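Local coordinates for protein yxeP (Bacillus subtilis, PDB 1YSJ) that probably catalyses the deacetylation of N-acetylcysteine to cysteine and acetate as a dinuclear metal hydrolase of the M20 peptidase family, at residues A[194-199]-A[323-328]; A[361-366]-A[389-394]. The protein carries 1 engineered substitution. All coordinates share one frame; numbering follows the deposited sequence.

Interaction 1 of 2, residues A[194-199]-A[323-328]; sequences VKEGPL and TFLNAA
Leu325, in the first turn of helix 325-334, meets the end of strand 191-194 and the short link that follows it. Its CG stands anti to the backbone N (chi1 -172°), and from there the two methyls part, CD1 to Val194 and CD2 to Glu196. One branch runs into the end of strand 191-194: Leu325 CD1 lies 3.5 Å from Val194 CG1, a close methyl-methyl contact, and 4.0 Å from the backbone N of Glu196, so it covers main chain as well as side chain. The other branch reaches the outer part of Glu196, where Leu325 CD2 is 3.8 Å from Glu196 OE2. That side chain crosses the leucine at about a right angle, its chain extended beyond CG, and its carboxylate meets a methyl group at the exposed border of the contact. Phe361 of strand 360-366 also touches Leu325.

One turn further along, Ala328 adds its methyl group to the same side of the helix. Ala328 CB approaches Val194 CG2 to 4.3 Å, a looser contact than the one Val194 CG1 makes with Leu325. No hydrogen bond joins the segments. The link from Val194 to Gly197 is instead held within the segment and by Asn320: Lys195 NZ bonds Glu196 O and Pro198 O, both at 2.8 Å, while Asn320 ND2 bonds Lys195 O. The contact is helix-on-sheet packing near one edge of the mixed sheet of the metal-binding domain, where the chain leaves for the four-stranded antiparallel sheet of the second domain, the two-domain build of M20 peptidases.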
loop_
_atom_site.group_PDB
_atom_site.type_symbol
_atom_site.label_atom_id
_atom_site.label_comp_id
_atom_site.label_asym_id
_atom_site.label_seq_id
_atom_site.Cartn_x
_atom_site.Cartn_y
_atom_site.Cartn_z
ATOM N N VAL A 194 33.785 -16.900 -18.504
ATOM C CA VAL A 194 34.678 -17.281 -17.410
ATOM C C VAL A 194 35.214 -16.077 -16.619
ATOM O O VAL A 194 35.827 -15.173 -17.192
ATOM C CB VAL A 194 35.872 -18.138 -17.957
ATOM C CG1 VAL A 194 36.936 -18.351 -16.896
ATOM C CG2 VAL A 194 35.384 -19.487 -18.484
ATOM N N LYS A 195 34.977 -16.075 -15.305
ATOM C CA LYS A 195 35.626 -15.122 -14.389
ATOM C C LYS A 195 35.789 -15.693 -12.974
ATOM O O LYS A 195 34.981 -16.515 -12.536
ATOM C CB LYS A 195 34.878 -13.778 -14.345
ATOM C CG LYS A 195 33.631 -13.754 -13.456
ATOM C CD LYS A 195 32.932 -12.387 -13.454
ATOM C CE LYS A 195 33.787 -11.277 -12.836
ATOM N NZ LYS A 195 34.108 -11.511 -11.400
ATOM N N GLU A 196 36.836 -15.259 -12.274
ATOM C CA GLU A 196 36.987 -15.563 -10.849
ATOM C C GLU A 196 36.197 -14.545 -10.015
ATOM O O GLU A 196 35.893 -13.448 -10.486
ATOM C CB GLU A 196 38.476 -15.640 -10.431
ATOM C CG GLU A 196 39.243 -14.313 -10.402
ATOM C CD GLU A 196 40.776 -14.478 -10.419
ATOM O OE1 GLU A 196 41.331 -15.300 -9.652
ATOM O OE2 GLU A 196 41.436 -13.757 -11.197
ATOM N N GLY A 197 35.847 -14.925 -8.790
ATOM C CA GLY A 197 35.116 -14.046 -7.884
ATOM C C GLY A 197 33.638 -13.908 -8.211
ATOM O O GLY A 197 33.039 -14.820 -8.797
ATOM N N PRO A 198 33.039 -12.756 -7.842
ATOM C CA PRO A 198 31.598 -12.498 -7.944
ATOM C C PRO A 198 31.074 -12.507 -9.379
ATOM O O PRO A 198 31.571 -11.760 -10.230
ATOM C CB PRO A 198 31.446 -11.094 -7.339
ATOM C CG PRO A 198 32.700 -10.867 -6.556
ATOM C CD PRO A 198 33.760 -11.596 -7.292
ATOM N N LEU A 199 30.073 -13.349 -9.629
ATOM C CA LEU A 199 29.451 -13.461 -10.947
ATOM C C LEU A 199 27.995 -13.006 -10.912
ATOM O O LEU A 199 27.533 -12.301 -11.811
ATOM C CB LEU A 199 29.545 -14.904 -11.465
ATOM C CG LEU A 199 28.934 -15.221 -12.837
ATOM C CD1 LEU A 199 29.700 -14.529 -13.952
ATOM C CD2 LEU A 199 28.892 -16.715 -13.079
ATOM N N THR A 323 41.130 -21.021 -8.162
ATOM C CA THR A 323 41.969 -22.212 -8.351
ATOM C C THR A 323 41.522 -23.043 -9.558
ATOM O O THR A 323 42.287 -23.865 -10.066
ATOM C CB THR A 323 42.016 -23.134 -7.101
ATOM O OG1 THR A 323 40.715 -23.684 -6.855
ATOM C CG2 THR A 323 42.508 -22.381 -5.868
ATOM N N PHE A 324 40.289 -22.815 -10.010
ATOM C CA PHE A 324 39.713 -23.564 -11.130
ATOM C C PHE A 324 39.692 -22.763 -12.424
ATOM O O PHE A 324 39.295 -23.278 -13.477
ATOM C CB PHE A 324 38.306 -24.054 -10.784
ATOM C CG PHE A 324 38.250 -24.842 -9.516
ATOM C CD1 PHE A 324 37.555 -24.356 -8.413
ATOM C CD2 PHE A 324 38.929 -26.061 -9.410
ATOM C CE1 PHE A 324 37.520 -25.077 -7.227
ATOM C CE2 PHE A 324 38.904 -26.790 -8.226
ATOM C CZ PHE A 324 38.199 -26.297 -7.130
ATOM N N LEU A 325 40.133 -21.510 -12.336
ATOM C CA LEU A 325 40.143 -20.598 -13.474
ATOM C C LEU A 325 40.945 -21.164 -14.646
ATOM O O LEU A 325 40.455 -21.206 -15.776
ATOM C CB LEU A 325 40.688 -19.230 -13.046
ATOM C CG LEU A 325 40.629 -18.061 -14.029
ATOM C CD1 LEU A 325 39.193 -17.684 -14.347
ATOM C CD2 LEU A 325 41.384 -16.873 -13.449
ATOM N N ASN A 326 42.169 -21.607 -14.361
ATOM C CA ASN A 326 43.033 -22.220 -15.367
ATOM C C ASN A 326 42.392 -23.438 -16.029
ATOM O O ASN A 326 42.421 -23.569 -17.253
ATOM C CB ASN A 326 44.392 -22.591 -14.762
ATOM C CG ASN A 326 45.307 -21.382 -14.554
ATOM O OD1 ASN A 326 46.496 -21.542 -14.281
ATOM N ND2 ASN A 326 44.757 -20.174 -14.682
ATOM N N ALA A 327 41.807 -24.313 -15.209
ATOM C CA ALA A 327 41.096 -25.501 -15.680
ATOM C C ALA A 327 39.904 -25.152 -16.571
ATOM O O ALA A 327 39.678 -25.804 -17.595
ATOM C CB ALA A 327 40.644 -26.356 -14.499
ATOM N N ALA A 328 39.148 -24.127 -16.173
ATOM C CA ALA A 328 37.981 -23.671 -16.930
ATOM C C ALA A 328 38.368 -23.164 -18.312
ATOM O O ALA A 328 37.611 -23.328 -19.268
ATOM C CB ALA A 328 37.226 -22.600 -16.160
#

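Interaction 2 of 2, residues A[361-366]-A[389-394]; sequences FFVWMG and SQYFAE
Val363, midway along strand 360-366, points its side chain at helix 384-402 and touches two aromatic rings of that helix. Its CG2 lies between the backbone N and the carbonyl carbon (chi1 -63°) and reaches both rings, at 3.8 Å from Phe392 CZ and 4.1 Å from Tyr391 CE2. The valine and Phe392 come from opposite directions, whereas the valine and Tyr391 are set obliquely. Val363 CG1 lies in plane at the edge of the Phe361 ring on its own strand and also comes to 4.2 Å from Tyr391 OH.

Two residues on, the selenomethionine Met365 supplies the second contact. Its chain starts off to one side of the helix, but bends at chi2 and chi3 bring the terminal methyl to the same two rings. Met365 CE is 4.0 Å from Tyr391 CD2 and 3.9 Å from Phe392 CE1, and its chain slides past both aromatic side chains in the opposite direction. The rings also pack on each other, Tyr391 CD2 lying 3.7 Å above the Phe392 plane, offset toward its rim.

The axes of segments 361-366 and 389-394 run roughly antiparallel, at 150°, with a closest approach of 11.3 Å. Ile131 and Thr134 of helix 124-139 touch Phe392, while Phe126 of that helix touches Met365. Every residue in contact is buried, and with no hydrogen bond between the segments, cohesion across them rests on dispersion and the exclusion of water; the one polar atom among these side-chain ends, Tyr391 OH, is satisfied by the backbone oxygen of Ala328.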
loop_
_atom_site.group_PDB
_atom_site.type_symbol
_atom_site.label_atom_id
_atom_site.label_comp_id
_atom_site.label_asym_id
_atom_site.label_seq_id
_atom_site.Cartn_x
_atom_site.Cartn_y
_atom_site.Cartn_z
ATOM N N PHE A 361 32.970 -23.417 -9.230
ATOM C CA PHE A 361 33.061 -22.585 -10.423
ATOM C C PHE A 361 31.796 -22.679 -11.282
ATOM O O PHE A 361 31.346 -23.768 -11.638
ATOM C CB PHE A 361 34.299 -22.952 -11.244
ATOM C CG PHE A 361 34.913 -21.789 -11.963
ATOM C CD1 PHE A 361 35.878 -21.000 -11.337
ATOM C CD2 PHE A 361 34.529 -21.474 -13.262
ATOM C CE1 PHE A 361 36.452 -19.917 -11.994
ATOM C CE2 PHE A 361 35.101 -20.385 -13.930
ATOM C CZ PHE A 361 36.061 -19.608 -13.293
ATOM N N PHE A 362 31.244 -21.520 -11.622
ATOM C CA PHE A 362 30.013 -21.421 -12.390
ATOM C C PHE A 362 30.283 -20.620 -13.659
ATOM O O PHE A 362 30.803 -19.504 -13.594
ATOM C CB PHE A 362 28.951 -20.728 -11.532
ATOM C CG PHE A 362 27.544 -20.866 -12.050
ATOM C CD1 PHE A 362 26.823 -22.039 -11.844
ATOM C CD2 PHE A 362 26.925 -19.805 -12.704
ATOM C CE1 PHE A 362 25.509 -22.162 -12.302
ATOM C CE2 PHE A 362 25.612 -19.913 -13.168
ATOM C CZ PHE A 362 24.904 -21.090 -12.965
ATOM N N VAL A 363 29.933 -21.182 -14.811
ATOM C CA VAL A 363 30.227 -20.529 -16.093
ATOM C C VAL A 363 28.982 -20.176 -16.914
ATOM O O VAL A 363 27.922 -20.792 -16.752
ATOM C CB VAL A 363 31.190 -21.375 -16.971
ATOM C CG1 VAL A 363 32.538 -21.531 -16.295
ATOM C CG2 VAL A 363 30.585 -22.741 -17.311
ATOM N N TRP A 364 29.125 -19.181 -17.793
ATOM C CA TRP A 364 28.114 -18.900 -18.808
ATOM C C TRP A 364 28.311 -19.842 -19.989
ATOM O O TRP A 364 29.429 -20.001 -20.481
ATOM C CB TRP A 364 28.198 -17.458 -19.322
ATOM C CG TRP A 364 27.956 -16.340 -18.324
ATOM C CD1 TRP A 364 28.611 -15.138 -18.280
ATOM C CD2 TRP A 364 26.986 -16.301 -17.259
ATOM N NE1 TRP A 364 28.120 -14.361 -17.258
ATOM C CE2 TRP A 364 27.126 -15.048 -16.613
ATOM C CE3 TRP A 364 26.019 -17.197 -16.787
ATOM C CZ2 TRP A 364 26.332 -14.670 -15.523
ATOM C CZ3 TRP A 364 25.234 -16.824 -15.698
ATOM C CH2 TRP A 364 25.398 -15.569 -15.079
HETATM N N MSE A 365 27.226 -20.463 -20.443
HETATM C CA MSE A 365 27.255 -21.259 -21.662
HETATM C C MSE A 365 26.562 -20.487 -22.786
HETATM O O MSE A 365 25.347 -20.278 -22.744
HETATM C CB MSE A 365 26.575 -22.613 -21.428
HETATM C CG MSE A 365 26.725 -23.631 -22.570
HETATM SE SE MSE A 365 28.580 -24.081 -23.046
HETATM C CE MSE A 365 29.269 -24.664 -21.270
ATOM N N GLY A 366 27.336 -20.053 -23.778
ATOM C CA GLY A 366 26.783 -19.354 -24.937
ATOM C C GLY A 366 25.754 -20.207 -25.655
ATOM O O GLY A 366 26.009 -21.377 -25.944
ATOM N N SER A 389 28.142 -30.392 -23.096
ATOM C CA SER A 389 28.366 -31.765 -22.638
ATOM C C SER A 389 29.853 -32.108 -22.682
ATOM O O SER A 389 30.396 -32.669 -21.722
ATOM C CB SER A 389 27.532 -32.772 -23.439
ATOM O OG SER A 389 27.728 -32.616 -24.831
ATOM N N GLN A 390 30.500 -31.730 -23.785
ATOM C CA GLN A 390 31.936 -31.928 -23.980
ATOM C C GLN A 390 32.777 -31.087 -23.019
ATOM O O GLN A 390 33.786 -31.567 -22.490
ATOM C CB GLN A 390 32.338 -31.603 -25.422
ATOM C CG GLN A 390 31.718 -32.491 -26.491
ATOM C CD GLN A 390 32.304 -32.243 -27.879
ATOM O OE1 GLN A 390 32.269 -33.122 -28.745
ATOM N NE2 GLN A 390 32.853 -31.050 -28.094
ATOM N N TYR A 391 32.361 -29.840 -22.805
ATOM C CA TYR A 391 33.088 -28.919 -21.934
ATOM C C TYR A 391 33.232 -29.440 -20.504
ATOM O O TYR A 391 34.330 -29.439 -19.945
ATOM C CB TYR A 391 32.422 -27.539 -21.913
ATOM C CG TYR A 391 33.138 -26.545 -21.030
ATOM C CD1 TYR A 391 34.318 -25.932 -21.457
ATOM C CD2 TYR A 391 32.649 -26.231 -19.758
ATOM C CE1 TYR A 391 34.991 -25.023 -20.643
ATOM C CE2 TYR A 391 33.310 -25.321 -18.939
ATOM C CZ TYR A 391 34.482 -24.722 -19.389
ATOM O OH TYR A 391 35.146 -23.820 -18.592
ATOM N N PHE A 392 32.117 -29.873 -19.921
ATOM C CA PHE A 392 32.100 -30.339 -18.543
ATOM C C PHE A 392 32.734 -31.716 -18.378
ATOM O O PHE A 392 33.240 -32.042 -17.303
ATOM C CB PHE A 392 30.679 -30.301 -17.974
ATOM C CG PHE A 392 30.251 -28.933 -17.538
ATOM C CD1 PHE A 392 29.609 -28.071 -18.425
ATOM C CD2 PHE A 392 30.513 -28.491 -16.247
ATOM C CE1 PHE A 392 29.227 -26.795 -18.026
ATOM C CE2 PHE A 392 30.126 -27.210 -15.831
ATOM C CZ PHE A 392 29.488 -26.365 -16.718
ATOM N N ALA A 393 32.714 -32.514 -19.444
ATOM C CA ALA A 393 33.431 -33.786 -19.462
ATOM C C ALA A 393 34.941 -33.550 -19.429
ATOM O O ALA A 393 35.666 -34.233 -18.702
ATOM C CB ALA A 393 33.037 -34.608 -20.678
ATOM N N GLU A 394 35.409 -32.571 -20.200
ATOM C CA GLU A 394 36.835 -32.269 -20.247
ATOM C C GLU A 394 37.292 -31.536 -18.989
ATOM O O GLU A 394 38.385 -31.795 -18.480
ATOM C CB GLU A 394 37.188 -31.472 -21.505
ATOM C CG GLU A 394 38.653 -31.580 -21.915
ATOM C CD GLU A 394 39.077 -33.004 -22.285
ATOM O OE1 GLU A 394 38.264 -33.752 -22.880
ATOM O OE2 GLU A 394 40.237 -33.367 -21.986
#

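The centres of the two interactions lie 12 Å apart, and both pack a helix against the mixed sheet. They touch directly: Ala328 O of interaction 1 and Tyr391 OH of interaction 2 are 2.6 Å apart, a probable hydrogen bond joining helices 325-334 and 384-402. Phe361 CZ packs 3.4 Å from Lys195 O, where strand 360-366 passes the connection to the second domain. Only interaction 2 approaches the metal centre: the side chain of Met365 is about 7 Å from that of the nickel ligand His182 and about 11 Å from a nickel ion. Interaction 1 lies away from the metal-binding residues.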